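Local coordinates for protein glycogen synthase (Cyanobacterium sp. CLg1, PDB 6GNF) that is a glycogen/starch synthase-family protein of two-domain glycosyltransferase type that holds ADP and a glycan in its pockets, at residues A62-Q67 against V108-T113; V336-E341 against H418-G423. All blocks are in the same frame, centred on the assembly; numbering follows the deposited sequence.

Contact 1 (A62-Q67 against V108-T113). With SO4 (sulfate ion), chain G.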
loop_
_atom_site.group_PDB
_atom_site.type_symbol
_atom_site.label_atom_id
_atom_site.label_comp_id
_atom_site.label_asym_id
_atom_site.label_seq_id
_atom_site.Cartn_x
_atom_site.Cartn_y
_atom_site.Cartn_z
ATOM N N ALA A 62 13.105 4.633 8.042
ATOM C CA ALA A 62 11.735 4.746 8.517
ATOM C C ALA A 62 11.744 5.004 10.010
ATOM O O ALA A 62 12.769 4.830 10.662
ATOM C CB ALA A 62 10.984 3.470 8.211
ATOM N N PRO A 63 10.598 5.401 10.574
ATOM C CA PRO A 63 10.567 5.663 12.019
ATOM C C PRO A 63 10.711 4.405 12.851
ATOM O O PRO A 63 10.267 3.333 12.441
ATOM C CB PRO A 63 9.178 6.273 12.239
ATOM C CG PRO A 63 8.787 6.812 10.901
ATOM C CD PRO A 63 9.355 5.842 9.914
ATOM N N ARG A 64 11.330 4.528 14.016
ATOM C CA ARG A 64 11.426 3.418 14.964
ATOM C C ARG A 64 10.181 3.410 15.853
ATOM O O ARG A 64 10.161 3.983 16.934
ATOM C CB ARG A 64 12.703 3.547 15.800
ATOM C CG ARG A 64 13.004 2.363 16.704
ATOM C CD ARG A 64 14.311 2.613 17.430
ATOM N NE ARG A 64 14.669 1.525 18.325
ATOM C CZ ARG A 64 14.753 1.597 19.649
ATOM N NH1 ARG A 64 14.501 2.716 20.314
ATOM N NH2 ARG A 64 15.099 0.514 20.321
ATOM N N PHE A 65 9.130 2.756 15.374
ATOM C CA PHE A 65 7.852 2.703 16.087
ATOM C C PHE A 65 7.892 1.733 17.242
ATOM O O PHE A 65 7.140 1.890 18.199
ATOM C CB PHE A 65 6.714 2.332 15.138
ATOM C CG PHE A 65 6.380 3.406 14.140
ATOM C CD1 PHE A 65 5.948 4.656 14.567
ATOM C CD2 PHE A 65 6.473 3.167 12.781
ATOM C CE1 PHE A 65 5.633 5.647 13.652
ATOM C CE2 PHE A 65 6.155 4.155 11.862
ATOM C CZ PHE A 65 5.734 5.394 12.303
ATOM N N ASP A 66 8.760 0.727 17.144
ATOM C CA ASP A 66 8.972 -0.237 18.221
ATOM C C ASP A 66 10.448 -0.510 18.424
ATOM O O ASP A 66 11.276 -0.135 17.605
ATOM C CB ASP A 66 8.247 -1.550 17.905
ATOM C CG ASP A 66 6.740 -1.417 18.006
ATOM O OD1 ASP A 66 6.236 -1.650 19.126
ATOM O OD2 ASP A 66 6.073 -1.034 17.015
ATOM N N GLN A 67 10.771 -1.161 19.532
ATOM C CA GLN A 67 12.146 -1.507 19.832
ATOM C C GLN A 67 12.518 -2.799 19.123
ATOM O O GLN A 67 12.574 -3.846 19.751
ATOM C CB GLN A 67 12.326 -1.628 21.343
ATOM C CG GLN A 67 12.001 -0.336 22.062
ATOM C CD GLN A 67 12.342 -0.387 23.531
ATOM O OE1 GLN A 67 11.870 -1.255 24.252
ATOM N NE2 GLN A 67 13.161 0.559 23.989
ATOM N N VAL A 108 8.428 10.803 19.907
ATOM C CA VAL A 108 7.147 10.945 19.227
ATOM C C VAL A 108 6.823 9.769 18.321
ATOM O O VAL A 108 5.695 9.682 17.858
ATOM C CB VAL A 108 7.042 12.253 18.389
ATOM C CG1 VAL A 108 7.358 13.465 19.246
ATOM C CG2 VAL A 108 7.947 12.216 17.163
ATOM N N TYR A 109 7.809 8.926 18.007
ATOM C CA TYR A 109 7.552 7.713 17.240
ATOM C C TYR A 109 7.326 6.516 18.147
ATOM O O TYR A 109 6.404 5.740 17.913
ATOM C CB TYR A 109 8.699 7.392 16.289
ATOM C CG TYR A 109 9.016 8.456 15.279
ATOM C CD1 TYR A 109 8.019 9.037 14.505
ATOM C CD2 TYR A 109 10.326 8.864 15.065
ATOM C CE1 TYR A 109 8.316 10.012 13.574
ATOM C CE2 TYR A 109 10.629 9.835 14.133
ATOM C CZ TYR A 109 9.616 10.406 13.390
ATOM O OH TYR A 109 9.913 11.374 12.474
ATOM N N LEU A 110 8.162 6.366 19.169
ATOM C CA LEU A 110 8.161 5.149 19.971
ATOM C C LEU A 110 7.004 5.106 20.949
ATOM O O LEU A 110 6.277 4.111 21.027
ATOM C CB LEU A 110 9.473 5.031 20.750
ATOM C CG LEU A 110 9.753 3.694 21.429
ATOM C CD1 LEU A 110 9.930 2.597 20.398
ATOM C CD2 LEU A 110 10.989 3.801 22.309
ATOM N N SER A 111 6.839 6.196 21.687
ATOM C CA SER A 111 5.948 6.234 22.846
ATOM C C SER A 111 4.497 6.669 22.546
ATOM O O SER A 111 3.758 7.027 23.475
ATOM C CB SER A 111 6.559 7.151 23.915
ATOM O OG SER A 111 6.660 8.477 23.420
ATOM N N LYS A 112 4.079 6.610 21.277
ATOM C CA LYS A 112 2.675 6.869 20.920
ATOM C C LYS A 112 1.738 5.804 21.512
ATOM O O LYS A 112 0.650 6.116 22.015
ATOM C CB LYS A 112 2.498 6.942 19.399
ATOM C CG LYS A 112 3.061 8.206 18.775
ATOM C CD LYS A 112 2.320 9.450 19.249
ATOM C CE LYS A 112 2.658 10.671 18.407
ATOM N NZ LYS A 112 1.847 11.855 18.802
ATOM N N THR A 113 2.185 4.551 21.472
ATOM C CA THR A 113 1.438 3.437 22.043
ATOM C C THR A 113 2.419 2.328 22.458
ATOM O O THR A 113 3.455 2.143 21.806
ATOM C CB THR A 113 0.379 2.905 21.039
ATOM O OG1 THR A 113 -0.385 1.853 21.644
ATOM C CG2 THR A 113 1.031 2.394 19.743
HETATM S S SO4 G . 16.095 2.249 23.926
HETATM O O1 SO4 G . 17.210 3.226 24.021
HETATM O O2 SO4 G . 14.868 2.864 23.359
HETATM O O3 SO4 G . 15.788 1.773 25.292
HETATM O O4 SO4 G . 16.506 1.103 23.082
#

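Contact 2 (V336-E341 against H418-G423)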
loop_
_atom_site.group_PDB
_atom_site.type_symbol
_atom_site.label_atom_id
_atom_site.label_comp_id
_atom_site.label_asym_id
_atom_site.label_seq_id
_atom_site.Cartn_x
_atom_site.Cartn_y
_atom_site.Cartn_z
ATOM N N VAL A 336 -11.654 -27.583 1.804
ATOM C CA VAL A 336 -12.411 -28.212 2.887
ATOM C C VAL A 336 -12.000 -27.689 4.270
ATOM O O VAL A 336 -12.843 -27.546 5.155
ATOM C CB VAL A 336 -12.301 -29.754 2.794
ATOM C CG1 VAL A 336 -12.669 -30.447 4.095
ATOM C CG2 VAL A 336 -13.088 -30.273 1.598
ATOM N N ALA A 337 -10.712 -27.402 4.454
ATOM C CA ALA A 337 -10.214 -26.831 5.708
ATOM C C ALA A 337 -10.762 -25.420 5.953
ATOM O O ALA A 337 -11.171 -25.094 7.071
ATOM C CB ALA A 337 -8.693 -26.808 5.713
ATOM N N LEU A 338 -10.765 -24.595 4.909
ATOM C CA LEU A 338 -11.334 -23.249 4.981
ATOM C C LEU A 338 -12.818 -23.312 5.309
ATOM O O LEU A 338 -13.300 -22.610 6.196
ATOM C CB LEU A 338 -11.136 -22.516 3.652
ATOM C CG LEU A 338 -11.683 -21.094 3.516
ATOM C CD1 LEU A 338 -11.062 -20.161 4.545
ATOM C CD2 LEU A 338 -11.434 -20.584 2.106
ATOM N N GLN A 339 -13.536 -24.164 4.588
ATOM C CA GLN A 339 -14.966 -24.338 4.803
ATOM C C GLN A 339 -15.273 -24.672 6.256
ATOM O O GLN A 339 -16.145 -24.042 6.861
ATOM C CB GLN A 339 -15.523 -25.420 3.872
ATOM C CG GLN A 339 -15.606 -24.955 2.428
ATOM C CD GLN A 339 -16.076 -26.030 1.470
ATOM O OE1 GLN A 339 -15.847 -27.217 1.684
ATOM N NE2 GLN A 339 -16.726 -25.613 0.388
ATOM N N LYS A 340 -14.590 -25.681 6.793
ATOM C CA LYS A 340 -14.774 -26.063 8.191
ATOM C C LYS A 340 -14.382 -24.943 9.150
ATOM O O LYS A 340 -15.083 -24.684 10.120
ATOM C CB LYS A 340 -13.978 -27.325 8.530
ATOM C CG LYS A 340 -13.903 -27.597 10.025
ATOM C CD LYS A 340 -13.706 -29.062 10.344
ATOM C CE LYS A 340 -13.883 -29.310 11.833
ATOM N NZ LYS A 340 -12.890 -28.543 12.637
ATOM N N GLU A 341 -13.258 -24.292 8.893
ATOM C CA GLU A 341 -12.799 -23.206 9.759
ATOM C C GLU A 341 -13.842 -22.087 9.871
ATOM O O GLU A 341 -13.964 -21.454 10.915
ATOM C CB GLU A 341 -11.474 -22.634 9.242
ATOM C CG GLU A 341 -10.739 -21.736 10.227
ATOM C CD GLU A 341 -10.035 -22.486 11.335
ATOM O OE1 GLU A 341 -10.303 -23.685 11.554
ATOM O OE2 GLU A 341 -9.188 -21.853 11.997
ATOM N N HIS A 418 -4.117 -16.800 4.930
ATOM C CA HIS A 418 -3.465 -17.892 4.223
ATOM C C HIS A 418 -4.478 -18.976 3.862
ATOM O O HIS A 418 -4.509 -19.460 2.725
ATOM C CB HIS A 418 -2.308 -18.457 5.055
ATOM C CG HIS A 418 -1.051 -17.651 4.949
ATOM N ND1 HIS A 418 -0.121 -17.856 3.955
ATOM C CD2 HIS A 418 -0.582 -16.621 5.693
ATOM C CE1 HIS A 418 0.868 -16.993 4.092
ATOM N NE2 HIS A 418 0.613 -16.232 5.140
ATOM N N PHE A 419 -5.313 -19.354 4.822
ATOM C CA PHE A 419 -6.383 -20.316 4.569
ATOM C C PHE A 419 -7.294 -19.885 3.411
ATOM O O PHE A 419 -7.737 -20.721 2.614
ATOM C CB PHE A 419 -7.243 -20.523 5.818
ATOM C CG PHE A 419 -6.760 -21.617 6.732
ATOM C CD1 PHE A 419 -5.483 -21.583 7.271
ATOM C CD2 PHE A 419 -7.606 -22.658 7.088
ATOM C CE1 PHE A 419 -5.050 -22.578 8.127
ATOM C CE2 PHE A 419 -7.179 -23.662 7.943
ATOM C CZ PHE A 419 -5.898 -23.619 8.463
ATOM N N ILE A 420 -7.599 -18.590 3.338
ATOM C CA ILE A 420 -8.512 -18.069 2.308
ATOM C C ILE A 420 -7.846 -18.083 0.934
ATOM O O ILE A 420 -8.445 -18.522 -0.050
ATOM C CB ILE A 420 -9.006 -16.646 2.650
ATOM C CG1 ILE A 420 -10.004 -16.706 3.809
ATOM C CG2 ILE A 420 -9.673 -15.988 1.446
ATOM C CD1 ILE A 420 -10.153 -15.393 4.545
ATOM N N THR A 421 -6.606 -17.606 0.878
ATOM C CA THR A 421 -5.855 -17.549 -0.369
ATOM C C THR A 421 -5.686 -18.922 -1.007
ATOM O O THR A 421 -5.774 -19.039 -2.225
ATOM C CB THR A 421 -4.467 -16.936 -0.144
ATOM O OG1 THR A 421 -4.613 -15.687 0.535
ATOM C CG2 THR A 421 -3.743 -16.709 -1.460
ATOM N N ALA A 422 -5.407 -19.932 -0.186
ATOM C CA ALA A 422 -5.206 -21.289 -0.668
ATOM C C ALA A 422 -6.529 -22.003 -0.910
ATOM O O ALA A 422 -6.709 -22.668 -1.933
ATOM C CB ALA A 422 -4.362 -22.075 0.322
ATOM N N GLY A 423 -7.478 -21.825 0.005
ATOM C CA GLY A 423 -8.722 -22.593 -0.016
ATOM C C GLY A 423 -9.761 -22.098 -1.001
ATOM O O GLY A 423 -10.525 -22.890 -1.551
#

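Contact 1 (A62-Q67 against V108-T113)
Tyr109 presents one ring face to Pro63, on strand 57-63: Pro63 CB sits 3.8 Å from the centroid of the Tyr109 ring and 14° off its normal, a CH-pi contact. Val108 CG2, from the preceding residue, lies near the rim of the opposite face, so the phenol is held between two aliphatic groups. Pro63 CB also lies over one face of the Phe65 ring, toward its rim, and that ring turns its edge to the short helix, with Phe65 CD1 3.5 Å from Tyr109 O near the ring plane. Leu110 packs against the turn that follows. Its CG stands anti to the backbone N (chi1 -169°), which brings CD1 against the backbone of 65-66, 3.6 Å from Phe65 O and 3.7 Å from Asp66 CA; the Gln67 side chain crosses that of Leu110 at about a right angle, with CG near the same methyl. CD2, the other branch, approaches Arg64 NH1. The extended Arg64 chain leaves an inverse gamma turn and delivers its guanidinium to a sulfate, probably from the crystallisation liquor. Arg64 NH1 donates to O2 of the sulfate at 3.1 Å along an almost straight path (175°), Arg64 NH2 donates to O4, and Gln67 NE2 adds a weak bond to O2. Arg90 also binds this anion, while Asp105 forms a salt bridge with Arg64 NH1 and Phe92 a cation-pi contact. The contact packs helix 107-110 against strand 57-63, paired with strand 99-105, and the turn after it; Tyr109 reaches helix 132-144, its hydroxyl hydrogen-bonded to Arg135 O.

Contact 2 (V336-E341 against H418-G423)
The segments 336-341 and 418-423, parts of helices 327-341 and 414-423, run at 135° to each other, with their axes 9.0 Å apart at closest approach and Leu338 CA 5.7 Å from Gly423 CA. Leu338 carries most of the contact on its helix. With CG anti to the backbone N (chi1 179°), its two methyls part over the facing helix: CD1 packs 3.7 Å from Ile420 CG1 and 4.0 Å from Phe419 CB, whereas CD2 rests 3.7 Å from Phe419 O and 3.8 Å from Gly423 C. Gly423, which has no side chain, lets the backbones come this close. Phe419 O, though brushed by the leucine, remains the acceptor for Gly423 N within its own helix. The Phe419 ring reaches back along segment 336-341, its CE2 4.1 Å from Ala337 CB and its CD2 4.4 Å from Glu341 CB, an oblique approach to both. Glu341 gives its CB to the ring, while its OE2 makes a long, weak ion pair with Lys415. Leu352 of strand 352-356 touches Leu338, and Ile356, Val383 and Leu385 of that strand and its neighbour 381-385 touch Ile420. Methyl, methylene and ring carbons thus supply the side-chain contacts between the helices, so cohesion probably comes from dispersion and the burial of apolar surface, and the close approach probably depends on the small Gly423.

The two contacts belong to the two Rossmann-like halves of the GT-B architecture expected for this family. Contact 1 lies at the mixed sheet that includes strand 57-63, and contact 2 at the helices packed on the parallel sheet that includes strand 352-356. Their centres are 35 Å apart, their nearest atoms about 20 Å, and they do not touch; along the chain contact 1 closes before contact 2 opens. Each approaches the ligands from its own half: the Phe65 side chain is about 10 Å from a bound alpha-D-glucopyranose, and that of Ile420 about 8 Å from the bound ADP. At these distances neither side chain touches its ligand.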